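Local coordinates for putative polyketide cyclase (Bacillus cereus, PDB 3K0Z) that probably acts as a polyketide cyclase of the SnoaL-like family and is a putative lipoprotein, at the interface of chains A and B. Sequence-based numbering; all coordinates share one arbitrary frame. Chains: chain A/B, Putative polyketide cyclase.

The interface of chains A and B. Residues chain A 101, 103, 108, 127, 129; chain B 101, 103, 108, 127, 129.
A:Ile127 and B:Ile127 pass side by side, pointing opposite ways, with A:Ile127 CG2 lying 3.6 Å from B:Ile127 CG2. They belong to the apolar part of a sheet-to-sheet interface across a two-fold axis; this patch of it draws on strands 93-103, 106-117 and 120-133 of chain A and their counterparts in chain B. Whether this pairing is the functional dimer cannot be told from the structure alone. Branching at CB suits isoleucine to the place: a strand tolerates it, and CG2 stands anti to the backbone N to face its twin while the longer arm reaches onward, A:Ile127 CD1 ending 3.6 Å from B:Ile127 O, a backbone carbonyl. A:Ile129 uses its extended arm to meet B:Thr108 tip to tip, its CD1 3.8 Å from the threonine methyl CG2. Its other branch, CG2, receives the CD1 methyl of B:Leu101, which crosses it obliquely at 4.0 Å. Leucine branches one carbon later, and this lets its terminal methyl reach across to such a partner. Towards one end of the patch, A:Val103 and B:Val103 lie antiparallel, short and compact enough to bring A:Val103 CB within 3.7 Å of B:Val103 CB.

The polar contact belongs to the threonines, whose side chains combine a methyl for the isoleucines with a hydroxyl for each other. Each OG1 sits anti to its own carbonyl carbon (chi1 -56° in A:Thr108), turning A:Thr108 CG2 towards B:Ile129, and the twin likewise. Leucine methyls flank the hydroxyl pair, A:Leu101 CD1 lying 3.5 Å from B:Thr108 OG1. Either hydroxyl could donate in the hydrogen bond that joins A:Thr108 OG1 to B:Thr108 OG1 at 2.9 Å.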
loop_
_atom_site.group_PDB
_atom_site.type_symbol
_atom_site.label_atom_id
_atom_site.label_comp_id
_atom_site.label_asym_id
_atom_site.label_seq_id
_atom_site.Cartn_x
_atom_site.Cartn_y
_atom_site.Cartn_z
ATOM N N LEU A 101 -3.462 4.848 -8.690
ATOM C CA LEU A 101 -2.257 5.615 -9.189
ATOM C C LEU A 101 -1.610 4.796 -10.305
ATOM O O LEU A 101 -1.139 3.664 -10.070
ATOM C CB LEU A 101 -1.260 5.852 -8.080
ATOM C CG LEU A 101 -1.976 6.324 -6.809
ATOM C CD1 LEU A 101 -0.965 6.351 -5.586
ATOM C CD2 LEU A 101 -2.681 7.680 -7.065
ATOM N N VAL A 103 1.210 4.411 -13.353
ATOM C CA VAL A 103 2.481 4.937 -13.853
ATOM C C VAL A 103 3.382 3.845 -14.347
ATOM O O VAL A 103 3.489 2.803 -13.720
ATOM C CB VAL A 103 3.194 5.790 -12.766
ATOM C CG1 VAL A 103 3.630 4.952 -11.512
ATOM C CG2 VAL A 103 4.398 6.603 -13.383
ATOM N N THR A 108 -1.113 1.348 -8.360
ATOM C CA THR A 108 -1.351 1.252 -6.920
ATOM C C THR A 108 -2.821 1.465 -6.703
ATOM O O THR A 108 -3.366 2.441 -7.227
ATOM C CB THR A 108 -0.630 2.343 -6.169
ATOM O OG1 THR A 108 0.780 2.283 -6.478
ATOM C CG2 THR A 108 -0.878 2.167 -4.658
ATOM N N ILE A 127 -4.025 -1.779 0.628
ATOM C CA ILE A 127 -3.251 -1.141 -0.452
ATOM C C ILE A 127 -2.560 -2.249 -1.259
ATOM O O ILE A 127 -1.939 -3.162 -0.665
ATOM C CB ILE A 127 -2.165 -0.125 0.041
ATOM C CG1 ILE A 127 -2.761 0.940 0.973
ATOM C CG2 ILE A 127 -1.528 0.515 -1.192
ATOM C CD1 ILE A 127 -1.743 1.886 1.641
ATOM N N ILE A 129 -0.152 -3.130 -4.869
ATOM C CA ILE A 129 0.681 -2.697 -5.986
ATOM C C ILE A 129 0.584 -3.823 -7.029
ATOM O O ILE A 129 0.931 -4.984 -6.753
ATOM C CB ILE A 129 2.145 -2.485 -5.600
ATOM C CG1 ILE A 129 2.256 -1.317 -4.603
ATOM C CG2 ILE A 129 2.971 -2.211 -6.877
ATOM C CD1 ILE A 129 3.582 -1.268 -3.863
ATOM N N LEU B 101 7.193 4.570 -6.580
ATOM C CA LEU B 101 6.344 4.849 -7.766
ATOM C C LEU B 101 5.859 6.309 -7.663
ATOM O O LEU B 101 5.035 6.629 -6.812
ATOM C CB LEU B 101 5.140 3.870 -7.807
ATOM C CG LEU B 101 5.457 2.375 -7.668
ATOM C CD1 LEU B 101 4.163 1.559 -7.578
ATOM C CD2 LEU B 101 6.440 1.865 -8.773
ATOM N N VAL B 103 4.116 9.681 -9.424
ATOM C CA VAL B 103 3.210 10.120 -10.479
ATOM C C VAL B 103 2.341 11.280 -10.021
ATOM O O VAL B 103 1.795 11.254 -8.950
ATOM C CB VAL B 103 2.351 8.934 -11.032
ATOM C CG1 VAL B 103 1.461 8.274 -9.954
ATOM C CG2 VAL B 103 1.537 9.327 -12.322
ATOM N N THR B 108 3.965 6.155 -4.202
ATOM C CA THR B 108 3.813 4.895 -3.496
ATOM C C THR B 108 5.190 4.369 -3.110
ATOM O O THR B 108 6.095 4.317 -3.943
ATOM C CB THR B 108 3.100 3.835 -4.351
ATOM O OG1 THR B 108 1.841 4.349 -4.745
ATOM C CG2 THR B 108 2.901 2.471 -3.605
ATOM N N ILE B 127 3.354 -0.739 3.010
ATOM C CA ILE B 127 3.076 0.005 1.790
ATOM C C ILE B 127 2.443 1.331 2.213
ATOM O O ILE B 127 1.513 1.347 3.033
ATOM C CB ILE B 127 2.128 -0.701 0.775
ATOM C CG1 ILE B 127 2.653 -2.084 0.350
ATOM C CG2 ILE B 127 1.928 0.196 -0.435
ATOM C CD1 ILE B 127 1.677 -2.942 -0.475
ATOM N N ILE B 129 1.208 5.359 0.704
ATOM C CA ILE B 129 0.864 6.307 -0.359
ATOM C C ILE B 129 1.048 7.722 0.252
ATOM O O ILE B 129 0.421 8.038 1.254
ATOM C CB ILE B 129 -0.603 6.139 -0.825
ATOM C CG1 ILE B 129 -0.775 4.797 -1.557
ATOM C CG2 ILE B 129 -1.016 7.301 -1.741
ATOM C CD1 ILE B 129 -2.265 4.299 -1.750
#